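Local structure of peroxinectin A (Dictyostelium discoideum, 6ERC) at residues P17-I22 with N287-V292; F26-N31 with S293-T298; V124-G129 with G137-Q142; R400-R405 with G451-L456. The protein catalyses the hydrogen peroxide-dependent oxidation of phenolic donors at a heme and, as a secreted peroxidase, also oxidises iodide and thiocyanate. All blocks are in the same frame, centred on the assembly; numbering follows the deposited sequence.

Overall arrangement
Interaction 2 is the hub: it touches each of the other three, with centres 14, 14 and 13 Å from those of interactions 1, 3 and 4. Segments 17-22 and 26-31 flank strand 24-25, while 287-292 leads into helix 294-300, which carries 293-298 to the heme; a probable V292-I27 backbone bond links interactions 1 and 2. Interaction 3 is nested along the sequence inside the loops that both close, and its strand 139-144 pairs with 24-25 in the four-stranded antiparallel sheet. Interaction 4 comes last, on helices 395-401 and 452-467 away from the annotated sites, 24 Å from interaction 3 between centres, and reaches interaction 2 through Q401.

Interaction 1: residues P17-I22 with N287-V292; sequences PKQGSI and NVNAQV
Q19 lays its amide over that of N289, the two planes stacked and only 25° apart, and the methylene CG of Q19 comes within 3.1 Å of N289 OD1. CG of Q19 is anti to its backbone N (chi1 -177°), which puts that methylene against the N289 amide. The second close point is G20, whose CA is 3.1 Å from Q291 OE1. That oxygen is hydrogen-bonded outside the two segments, to T24 OG1. G20 is the third residue of a type II beta turn running from K18 to S21, and its positive phi of 84° is part of a backbone shape that calls for glycine. The turn is closed at K18 O, which accepts from S21 N and, at 2.6 Å, from S21 OG. On the other segment N289 OD1 takes the backbone N of Q291 at 3.0 Å, an Asx turn, with the donor standing well above the carbonyl plane. G20 and Q291 are buried, whereas Q19 and N289 are partly exposed. At the NE2 edge of Q19 water replaces a direct bond: NE2 lies 3.3 Å from V288 O at a poor angle, and a water accepts from Q19 NE2 and A290 N and donates to V288 O. A second water accepts from Q291 NE2 and donates to S21 O, its oxygen 2.7 Å from S21 O. Q19 O, on the backbone, is bonded to Y149 OH of the sodium site.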
# COMPACT_ATOMS: atom_id res chain seq x y z
N PRO A 17 -8.39 13.24 -20.48
CA PRO A 17 -8.61 13.84 -19.15
C PRO A 17 -8.77 12.82 -18.03
O PRO A 17 -8.17 12.97 -16.96
CB PRO A 17 -9.87 14.67 -19.36
CG PRO A 17 -9.86 15.02 -20.80
CD PRO A 17 -9.28 13.82 -21.50
N LYS A 18 -9.58 11.78 -18.25
CA LYS A 18 -9.84 10.80 -17.20
C LYS A 18 -8.68 9.85 -16.97
O LYS A 18 -8.74 9.04 -16.05
CB LYS A 18 -11.10 10.01 -17.54
CG LYS A 18 -12.39 10.82 -17.49
CD LYS A 18 -13.60 9.95 -17.81
CE LYS A 18 -14.91 10.72 -17.68
NZ LYS A 18 -16.10 9.88 -18.04
N GLN A 19 -7.62 9.93 -17.78
CA GLN A 19 -6.50 9.00 -17.66
C GLN A 19 -5.86 9.11 -16.28
O GLN A 19 -5.37 10.17 -15.89
CB GLN A 19 -5.47 9.28 -18.75
CG GLN A 19 -4.30 8.32 -18.77
CD GLN A 19 -3.50 8.42 -20.05
OE1 GLN A 19 -3.89 7.87 -21.08
NE2 GLN A 19 -2.39 9.14 -20.00
N GLY A 20 -5.88 8.01 -15.53
CA GLY A 20 -5.34 7.98 -14.19
C GLY A 20 -6.27 8.46 -13.11
O GLY A 20 -5.90 8.43 -11.93
N SER A 21 -7.48 8.90 -13.46
CA SER A 21 -8.39 9.46 -12.47
C SER A 21 -9.07 8.34 -11.68
O SER A 21 -9.02 7.16 -12.03
CB SER A 21 -9.43 10.35 -13.15
OG SER A 21 -10.24 9.62 -14.04
N ILE A 22 -9.73 8.74 -10.59
CA ILE A 22 -10.33 7.79 -9.67
C ILE A 22 -11.49 7.07 -10.36
O ILE A 22 -12.15 7.60 -11.26
CB ILE A 22 -10.80 8.52 -8.40
CG1 ILE A 22 -11.27 7.51 -7.35
CG2 ILE A 22 -11.90 9.52 -8.71
CD1 ILE A 22 -11.35 8.09 -5.95
N ASN A 287 2.19 10.63 -23.74
CA ASN A 287 1.69 9.37 -24.26
C ASN A 287 1.77 8.23 -23.25
O ASN A 287 1.28 7.13 -23.54
CB ASN A 287 2.47 8.98 -25.52
CG ASN A 287 2.37 10.02 -26.60
OD1 ASN A 287 1.33 10.66 -26.78
ND2 ASN A 287 3.46 10.22 -27.34
N VAL A 288 2.36 8.45 -22.08
CA VAL A 288 2.49 7.43 -21.06
C VAL A 288 1.26 7.47 -20.16
O VAL A 288 0.82 8.54 -19.74
CB VAL A 288 3.78 7.62 -20.25
CG1 VAL A 288 3.79 6.75 -18.99
CG2 VAL A 288 4.99 7.30 -21.11
N ASN A 289 0.71 6.29 -19.87
CA ASN A 289 -0.44 6.16 -18.99
C ASN A 289 0.04 5.81 -17.59
O ASN A 289 0.68 4.77 -17.39
CB ASN A 289 -1.41 5.10 -19.51
CG ASN A 289 -2.68 5.01 -18.70
OD1 ASN A 289 -2.90 5.79 -17.77
ND2 ASN A 289 -3.55 4.07 -19.05
N ALA A 290 -0.26 6.67 -16.62
CA ALA A 290 0.15 6.47 -15.24
C ALA A 290 -0.77 5.53 -14.47
O ALA A 290 -0.47 5.20 -13.32
CB ALA A 290 0.23 7.81 -14.51
N GLN A 291 -1.89 5.11 -15.07
CA GLN A 291 -2.84 4.24 -14.39
C GLN A 291 -2.14 3.01 -13.83
O GLN A 291 -1.21 2.47 -14.44
CB GLN A 291 -3.95 3.82 -15.36
CG GLN A 291 -5.07 3.01 -14.73
CD GLN A 291 -6.03 3.86 -13.93
OE1 GLN A 291 -6.28 5.02 -14.27
NE2 GLN A 291 -6.58 3.30 -12.87
N VAL A 292 -2.58 2.58 -12.64
CA VAL A 292 -1.96 1.43 -11.99
C VAL A 292 -2.31 0.16 -12.75
O VAL A 292 -3.42 0.00 -13.28
CB VAL A 292 -2.41 1.34 -10.52
CG1 VAL A 292 -1.87 0.07 -9.86
CG2 VAL A 292 -1.96 2.58 -9.75
O HOH W 1 -1.12 9.39 -17.45
O HOH W 2 -7.36 5.48 -10.64

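Interaction 2: residues F26-N31 with S293-T298; sequences FIRLAN and SNEFTT. With HEM (protoporphyrin IX containing Fe), chain F.
E295 OE2 is gripped by A30 N at 3.0 Å, by a water at 2.7 Å and, weakly, by L29 N, whose straighter bond goes to E295 OE1 (3.2 Å, 176° at the hydrogen). Two successive backbone N-H groups, of L29 and A30, thus meet the carboxylate from above its plane. The same water also links R28 NH1 and A30 O. Next to it, the R28 guanidinium stacks on the N294 amide, planes 19° apart, with N294 ND2 3.2 Å above the guanidinium and offset toward its rim. Partners elsewhere fix both groups: E141 forms a salt bridge to R28 NE, H390 O accepts from R28 NH2, and H390 ND1 is hydrogen-bonded to N294 OD1. The backbones of I27 and S293 form a single bridge; N294 N donates to I27 O, though the modelled length is doubtfully short. S293 N-caps the helix, its OG accepting from F296 N. T297 has two partners: CG2 sits 3.7 Å from F26 CE1, while OG1, anti to the backbone N (chi1 -172°), donates to O2D of a heme propionate at 2.8 Å, placing the contact in the heme pocket. Around it, L29 leans on helix 452-467, A30 on helix 395-401, and F26 on strand 139-144.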
# COMPACT_ATOMS: atom_id res chain seq x y z
N PHE A 26 -8.35 -0.73 -14.02
CA PHE A 26 -6.91 -0.97 -13.93
C PHE A 26 -6.33 -1.28 -15.31
O PHE A 26 -7.05 -1.59 -16.27
CB PHE A 26 -6.60 -2.12 -12.97
CG PHE A 26 -6.71 -1.76 -11.52
CD1 PHE A 26 -5.70 -1.04 -10.89
CD2 PHE A 26 -7.80 -2.17 -10.77
CE1 PHE A 26 -5.80 -0.73 -9.55
CE2 PHE A 26 -7.90 -1.86 -9.43
CZ PHE A 26 -6.89 -1.14 -8.82
N ILE A 27 -5.01 -1.22 -15.39
CA ILE A 27 -4.28 -1.63 -16.57
C ILE A 27 -3.85 -3.09 -16.40
O ILE A 27 -3.78 -3.61 -15.28
CB ILE A 27 -3.05 -0.71 -16.82
CG1 ILE A 27 -3.51 0.73 -17.11
CG2 ILE A 27 -2.19 -1.21 -17.97
CD1 ILE A 27 -4.36 0.88 -18.37
N ARG A 28 -3.59 -3.76 -17.52
CA ARG A 28 -3.09 -5.13 -17.51
C ARG A 28 -1.75 -5.18 -18.23
O ARG A 28 -1.63 -4.69 -19.36
CB ARG A 28 -4.08 -6.08 -18.20
CG ARG A 28 -5.41 -6.25 -17.48
CD ARG A 28 -5.34 -7.30 -16.38
NE ARG A 28 -6.65 -7.48 -15.75
CZ ARG A 28 -6.90 -8.34 -14.77
NH1 ARG A 28 -5.94 -9.12 -14.29
NH2 ARG A 28 -8.12 -8.42 -14.26
N LEU A 29 -0.75 -5.76 -17.57
CA LEU A 29 0.48 -6.11 -18.26
C LEU A 29 0.35 -7.43 -19.00
O LEU A 29 1.02 -7.64 -20.02
CB LEU A 29 1.65 -6.19 -17.27
CG LEU A 29 1.87 -4.98 -16.37
CD1 LEU A 29 3.07 -5.22 -15.47
CD2 LEU A 29 2.05 -3.71 -17.19
N ALA A 30 -0.50 -8.32 -18.50
CA ALA A 30 -0.70 -9.64 -19.08
C ALA A 30 -2.19 -9.95 -19.15
O ALA A 30 -2.96 -9.52 -18.29
CB ALA A 30 0.02 -10.72 -18.25
N ASN A 31 -2.58 -10.69 -20.18
CA ASN A 31 -3.98 -11.06 -20.31
C ASN A 31 -4.45 -11.79 -19.05
O ASN A 31 -3.72 -12.65 -18.53
CB ASN A 31 -4.19 -11.96 -21.53
CG ASN A 31 -4.13 -11.21 -22.83
OD1 ASN A 31 -5.14 -10.70 -23.32
ND2 ASN A 31 -2.94 -11.12 -23.41
N SER A 293 -1.36 -0.77 -12.80
CA SER A 293 -1.59 -2.06 -13.43
C SER A 293 -2.20 -3.03 -12.43
O SER A 293 -1.91 -2.98 -11.23
CB SER A 293 -0.29 -2.65 -13.98
OG SER A 293 0.57 -3.04 -12.93
N ASN A 294 -3.04 -3.93 -12.94
CA ASN A 294 -3.71 -4.89 -12.08
C ASN A 294 -2.70 -5.80 -11.38
O ASN A 294 -2.91 -6.19 -10.22
CB ASN A 294 -4.70 -5.72 -12.89
CG ASN A 294 -5.86 -6.22 -12.06
OD1 ASN A 294 -5.67 -6.83 -11.02
ND2 ASN A 294 -7.07 -5.93 -12.52
N GLU A 295 -1.61 -6.15 -12.06
CA GLU A 295 -0.62 -7.03 -11.47
C GLU A 295 0.20 -6.32 -10.40
O GLU A 295 0.65 -6.96 -9.44
CB GLU A 295 0.31 -7.60 -12.55
CG GLU A 295 -0.40 -8.40 -13.63
CD GLU A 295 -1.07 -7.53 -14.68
OE1 GLU A 295 -1.16 -6.30 -14.47
OE2 GLU A 295 -1.51 -8.07 -15.72
N PHE A 296 0.40 -5.01 -10.55
CA PHE A 296 1.19 -4.26 -9.58
C PHE A 296 0.53 -4.28 -8.21
O PHE A 296 1.12 -4.72 -7.22
CB PHE A 296 1.37 -2.82 -10.07
CG PHE A 296 2.04 -1.91 -9.06
CD1 PHE A 296 3.42 -1.86 -8.96
CD2 PHE A 296 1.29 -1.09 -8.23
CE1 PHE A 296 4.04 -1.02 -8.04
CE2 PHE A 296 1.90 -0.25 -7.31
CZ PHE A 296 3.27 -0.22 -7.22
N THR A 297 -0.72 -3.81 -8.13
CA THR A 297 -1.38 -3.71 -6.84
C THR A 297 -1.86 -5.06 -6.33
O THR A 297 -1.84 -5.30 -5.12
CB THR A 297 -2.55 -2.72 -6.94
OG1 THR A 297 -3.09 -2.48 -5.63
CG2 THR A 297 -3.66 -3.25 -7.83
N THR A 298 -2.29 -5.95 -7.23
CA THR A 298 -2.83 -7.23 -6.79
C THR A 298 -1.74 -8.22 -6.42
O THR A 298 -1.90 -9.00 -5.47
CB THR A 298 -3.71 -7.82 -7.89
OG1 THR A 298 -4.65 -6.84 -8.35
CG2 THR A 298 -4.47 -9.04 -7.38
CHA HEM F . -3.93 -4.45 0.50
CHB HEM F . -3.52 -4.80 5.31
CHC HEM F . 1.18 -3.60 4.97
CHD HEM F . 0.81 -3.48 0.14
C1A HEM F . -4.20 -4.71 1.82
C2A HEM F . -5.43 -5.26 2.33
C3A HEM F . -5.33 -5.36 3.66
C4A HEM F . -4.02 -4.87 4.03
CMA HEM F . -6.40 -5.89 4.64
CAA HEM F . -6.64 -5.65 1.46
CBA HEM F . -6.75 -7.17 1.53
CGA HEM F . -7.49 -7.69 0.33
O1A HEM F . -6.97 -7.52 -0.81
O2A HEM F . -8.58 -8.27 0.50
C1B HEM F . -2.22 -4.49 5.62
C2B HEM F . -1.69 -4.41 6.96
C3B HEM F . -0.39 -4.07 6.88
C4B HEM F . -0.06 -3.93 5.48
CMB HEM F . -2.55 -4.69 8.21
CAB HEM F . 0.65 -3.87 8.00
CBB HEM F . 0.38 -4.08 9.30
C1C HEM F . 1.50 -3.47 3.64
C2C HEM F . 2.81 -3.13 3.09
C3C HEM F . 2.70 -3.10 1.75
C4C HEM F . 1.33 -3.41 1.42
CMC HEM F . 4.03 -2.89 4.00
CAC HEM F . 3.72 -2.81 0.61
CBC HEM F . 5.01 -2.50 0.78
C1D HEM F . -0.51 -3.69 -0.17
C2D HEM F . -1.09 -3.61 -1.50
C3D HEM F . -2.39 -3.89 -1.39
C4D HEM F . -2.69 -4.14 -0.00
CMD HEM F . -0.30 -3.29 -2.78
CAD HEM F . -3.44 -3.91 -2.51
CBD HEM F . -3.81 -2.45 -2.75
CGD HEM F . -5.26 -2.31 -3.14
O1D HEM F . -6.12 -2.24 -2.22
O2D HEM F . -5.58 -2.25 -4.35
NA HEM F . -3.36 -4.49 2.89
NB HEM F . -1.20 -4.19 4.74
NC HEM F . 0.63 -3.63 2.59
ND HEM F . -1.52 -4.01 0.71
FE HEM F . -1.37 -4.04 2.70
O HOH W 3 -3.47 -9.99 -15.75

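Interaction 3: residues V124-G129 with G137-Q142; sequences VPCDVG and GKCYEQ
C126 and C139 are joined by a disulfide, SG to SG 2.0 Å. In both cysteines SG sits anti to the carbonyl carbon, beside the backbone N, and the S-S torsion is a positive chi3 of 112°, right-handed and somewhat more open than 90°. C126 is exposed, C139 buried. V124 packs next to the bridge, and its rotamer divides the work of the two methyls. CG2, set between the backbone N and the carbonyl carbon, lies 3.5 Å from C139 O and 3.9 Å from C139 CB; CG1, anti to the carbonyl carbon, meets E141 CB at 3.5 Å. On the backbone, V124 N donates to C139 O at 2.7 Å in a nearly straight bond. The two segments lie where antiparallel strands 113-124 and 139-144 are joined by a loop, and the disulfide ties the base of that loop, at the loop end of the hairpin. E141 behaves differently at its two ends. CB faces V124, but the chain bends at chi2 (49°) and carries the carboxylate away. There OE1 accepts from N294 ND2 and also takes the backbone N of Q142 at 2.7 Å, on the anti side of the carboxylate.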
# COMPACT_ATOMS: atom_id res chain seq x y z
N VAL A 124 -15.94 -3.82 -20.06
CA VAL A 124 -14.96 -3.15 -20.91
C VAL A 124 -15.05 -3.75 -22.31
O VAL A 124 -15.63 -4.82 -22.52
CB VAL A 124 -13.52 -3.28 -20.35
CG1 VAL A 124 -13.41 -2.56 -19.02
CG2 VAL A 124 -13.10 -4.75 -20.22
N PRO A 125 -14.49 -3.04 -23.30
CA PRO A 125 -14.47 -3.58 -24.66
C PRO A 125 -13.58 -4.80 -24.75
O PRO A 125 -12.51 -4.85 -24.13
CB PRO A 125 -13.92 -2.42 -25.50
CG PRO A 125 -14.08 -1.21 -24.66
CD PRO A 125 -13.95 -1.68 -23.25
N CYS A 126 -14.02 -5.79 -25.53
CA CYS A 126 -13.27 -7.03 -25.67
C CYS A 126 -12.15 -6.92 -26.69
O CYS A 126 -11.25 -7.78 -26.70
CB CYS A 126 -14.20 -8.17 -26.06
SG CYS A 126 -15.25 -8.79 -24.73
N ASP A 127 -12.17 -5.92 -27.56
CA ASP A 127 -11.14 -5.72 -28.57
C ASP A 127 -10.28 -4.50 -28.25
O ASP A 127 -9.90 -3.74 -29.14
CB ASP A 127 -11.76 -5.59 -29.96
CG ASP A 127 -12.72 -4.43 -30.07
OD1 ASP A 127 -12.84 -3.64 -29.10
OD2 ASP A 127 -13.38 -4.30 -31.13
N VAL A 128 -9.96 -4.31 -26.97
CA VAL A 128 -9.16 -3.17 -26.52
C VAL A 128 -8.28 -3.63 -25.37
O VAL A 128 -8.78 -4.10 -24.34
CB VAL A 128 -10.04 -1.99 -26.07
CG1 VAL A 128 -9.17 -0.85 -25.52
CG2 VAL A 128 -10.90 -1.49 -27.23
N GLY A 129 -6.96 -3.50 -25.54
CA GLY A 129 -6.02 -3.83 -24.48
C GLY A 129 -5.92 -5.33 -24.24
O GLY A 129 -6.23 -6.16 -25.09
N GLY A 137 -19.69 -14.25 -21.56
CA GLY A 137 -19.59 -13.72 -22.90
C GLY A 137 -19.22 -12.26 -22.99
O GLY A 137 -19.28 -11.70 -24.09
N LYS A 138 -18.84 -11.63 -21.89
CA LYS A 138 -18.48 -10.22 -21.88
C LYS A 138 -17.11 -10.05 -21.24
O LYS A 138 -16.57 -10.98 -20.64
CB LYS A 138 -19.53 -9.38 -21.13
CG LYS A 138 -20.94 -9.51 -21.71
CD LYS A 138 -21.96 -8.75 -20.88
CE LYS A 138 -23.38 -9.02 -21.35
NZ LYS A 138 -24.39 -8.27 -20.55
N CYS A 139 -16.55 -8.86 -21.36
CA CYS A 139 -15.23 -8.56 -20.84
C CYS A 139 -15.32 -7.56 -19.69
O CYS A 139 -16.02 -6.54 -19.79
CB CYS A 139 -14.32 -8.02 -21.94
SG CYS A 139 -13.96 -9.23 -23.22
N TYR A 140 -14.62 -7.87 -18.61
CA TYR A 140 -14.64 -7.05 -17.40
C TYR A 140 -13.24 -6.68 -16.97
O TYR A 140 -12.27 -7.40 -17.22
CB TYR A 140 -15.33 -7.74 -16.22
CG TYR A 140 -16.76 -8.10 -16.52
CD1 TYR A 140 -17.09 -9.38 -16.90
CD2 TYR A 140 -17.78 -7.15 -16.43
CE1 TYR A 140 -18.38 -9.73 -17.19
CE2 TYR A 140 -19.08 -7.50 -16.72
CZ TYR A 140 -19.39 -8.78 -17.10
OH TYR A 140 -20.69 -9.12 -17.38
N GLU A 141 -13.16 -5.55 -16.28
CA GLU A 141 -11.92 -5.07 -15.69
C GLU A 141 -12.19 -4.50 -14.31
O GLU A 141 -13.24 -3.90 -14.07
CB GLU A 141 -11.26 -4.01 -16.60
CG GLU A 141 -9.88 -3.56 -16.15
CD GLU A 141 -8.95 -4.72 -15.82
OE1 GLU A 141 -8.92 -5.16 -14.65
OE2 GLU A 141 -8.24 -5.21 -16.74
N GLN A 142 -11.25 -4.74 -13.40
CA GLN A 142 -11.41 -4.24 -12.04
C GLN A 142 -11.21 -2.73 -11.99
O GLN A 142 -10.51 -2.13 -12.82
CB GLN A 142 -10.44 -4.93 -11.08
CG GLN A 142 -10.90 -6.30 -10.59
CD GLN A 142 -10.78 -7.39 -11.64
OE1 GLN A 142 -9.81 -7.42 -12.40
NE2 GLN A 142 -11.76 -8.27 -11.70

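Interaction 4: residues R400-R405 with G451-L456; sequences RQLGLR and GQTFYL
L404 and L456 reach toward each other tip to tip, CD2 of the first 4.0 Å from CD1 of the second. L402 meets the same partner differently: it and L456 slide past one another in opposite directions, with CD2 to CD2 at 4.1 Å. L456 is therefore shared. Its chi1 of -164° sets CG anti to the backbone N, and from that branch point CD1 serves L404 and CD2 serves L402; CD1 also lies 3.9 Å from the carbonyl oxygen of L402. A second antiparallel pass, between L404 and Q452, brings L404 CD2 to 3.8 Å from Q452 NE2. This is van der Waals contact, and the polar end of Q452 has its partner elsewhere, OE1 accepting from R399 NH2. T453 adds a methyl contact: its CG2 is 4.2 Å from L402 CD1, and its hydroxyl OG1, 4.2 Å from L404 CD1, is bonded to E442. No hydrogen bond crosses between the two segments, and the contact rests on apolar packing. Helix 395-401 ends in a Schellman motif, G403 turning the chain at a positive phi of 82° with its N bonded to R400 O at 3.1 Å. The leucines before and after that glycine pack on the first turn of helix 452-467, which starts from the N-cap G451: helix-end packing at the surface of the peroxidase fold, away from the heme site.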
# COMPACT_ATOMS: atom_id res chain seq x y z
N ARG A 400 6.08 -15.47 -18.95
CA ARG A 400 6.08 -15.45 -20.41
C ARG A 400 5.56 -14.12 -20.93
O ARG A 400 6.16 -13.51 -21.82
CB ARG A 400 5.23 -16.61 -20.95
CG ARG A 400 5.81 -18.00 -20.74
CD ARG A 400 5.01 -19.06 -21.51
NE ARG A 400 5.42 -20.43 -21.21
CZ ARG A 400 4.82 -21.24 -20.33
NH1 ARG A 400 3.76 -20.82 -19.64
NH2 ARG A 400 5.28 -22.46 -20.13
N GLN A 401 4.43 -13.65 -20.39
CA GLN A 401 3.82 -12.42 -20.86
C GLN A 401 4.58 -11.17 -20.43
O GLN A 401 4.29 -10.09 -20.94
CB GLN A 401 2.37 -12.34 -20.39
CG GLN A 401 1.49 -13.44 -20.96
CD GLN A 401 0.02 -13.24 -20.67
OE1 GLN A 401 -0.61 -12.34 -21.23
NE2 GLN A 401 -0.53 -14.07 -19.80
N LEU A 402 5.54 -11.30 -19.52
CA LEU A 402 6.43 -10.20 -19.15
C LEU A 402 7.75 -10.25 -19.89
O LEU A 402 8.63 -9.42 -19.62
CB LEU A 402 6.69 -10.21 -17.64
CG LEU A 402 5.48 -9.96 -16.73
CD1 LEU A 402 5.86 -10.21 -15.28
CD2 LEU A 402 4.95 -8.54 -16.90
N GLY A 403 7.92 -11.19 -20.82
CA GLY A 403 9.17 -11.33 -21.53
C GLY A 403 10.23 -12.10 -20.78
O GLY A 403 11.42 -11.99 -21.12
N LEU A 404 9.85 -12.87 -19.77
CA LEU A 404 10.79 -13.67 -19.00
C LEU A 404 10.68 -15.14 -19.39
O LEU A 404 9.67 -15.60 -19.93
CB LEU A 404 10.54 -13.50 -17.50
CG LEU A 404 10.68 -12.07 -16.97
CD1 LEU A 404 10.22 -11.97 -15.52
CD2 LEU A 404 12.12 -11.59 -17.11
N ARG A 405 11.75 -15.88 -19.11
CA ARG A 405 11.75 -17.31 -19.40
C ARG A 405 10.97 -18.07 -18.32
O ARG A 405 11.13 -17.79 -17.13
CB ARG A 405 13.18 -17.85 -19.47
CG ARG A 405 13.88 -17.57 -20.79
CD ARG A 405 15.23 -18.28 -20.86
NE ARG A 405 15.67 -18.51 -22.23
CZ ARG A 405 15.22 -19.49 -23.01
NH1 ARG A 405 14.31 -20.34 -22.56
NH2 ARG A 405 15.69 -19.62 -24.25
N GLY A 451 12.17 -10.50 -5.87
CA GLY A 451 12.61 -11.36 -6.94
C GLY A 451 12.53 -10.69 -8.29
O GLY A 451 12.03 -9.57 -8.45
N GLN A 452 13.02 -11.41 -9.30
CA GLN A 452 13.04 -10.87 -10.66
C GLN A 452 11.64 -10.49 -11.12
O GLN A 452 11.44 -9.42 -11.69
CB GLN A 452 13.66 -11.91 -11.61
CG GLN A 452 13.83 -11.42 -13.03
CD GLN A 452 14.17 -12.55 -13.98
OE1 GLN A 452 13.59 -13.63 -13.92
NE2 GLN A 452 15.13 -12.30 -14.87
N THR A 453 10.66 -11.37 -10.89
CA THR A 453 9.32 -11.12 -11.39
C THR A 453 8.72 -9.87 -10.76
O THR A 453 8.32 -8.93 -11.45
CB THR A 453 8.43 -12.34 -11.14
OG1 THR A 453 9.03 -13.49 -11.74
CG2 THR A 453 7.04 -12.13 -11.72
N PHE A 454 8.65 -9.84 -9.42
CA PHE A 454 8.12 -8.67 -8.74
C PHE A 454 8.94 -7.42 -9.07
O PHE A 454 8.38 -6.33 -9.22
CB PHE A 454 8.09 -8.91 -7.23
CG PHE A 454 6.98 -9.82 -6.77
CD1 PHE A 454 6.14 -10.45 -7.68
CD2 PHE A 454 6.76 -10.03 -5.42
CE1 PHE A 454 5.11 -11.27 -7.24
CE2 PHE A 454 5.74 -10.85 -4.98
CZ PHE A 454 4.91 -11.47 -5.89
N TYR A 455 10.26 -7.57 -9.20
CA TYR A 455 11.11 -6.45 -9.58
C TYR A 455 10.62 -5.82 -10.88
O TYR A 455 10.49 -4.60 -10.98
CB TYR A 455 12.55 -6.94 -9.73
CG TYR A 455 13.56 -5.87 -10.08
CD1 TYR A 455 13.70 -5.43 -11.39
CD2 TYR A 455 14.40 -5.34 -9.11
CE1 TYR A 455 14.63 -4.47 -11.71
CE2 TYR A 455 15.33 -4.38 -9.43
CZ TYR A 455 15.45 -3.94 -10.73
OH TYR A 455 16.38 -2.99 -11.05
N LEU A 456 10.34 -6.65 -11.89
CA LEU A 456 9.96 -6.13 -13.20
C LEU A 456 8.62 -5.41 -13.14
O LEU A 456 8.45 -4.35 -13.75
CB LEU A 456 9.92 -7.27 -14.21
CG LEU A 456 9.92 -6.88 -15.70
CD1 LEU A 456 10.54 -7.99 -16.52
CD2 LEU A 456 8.52 -6.58 -16.20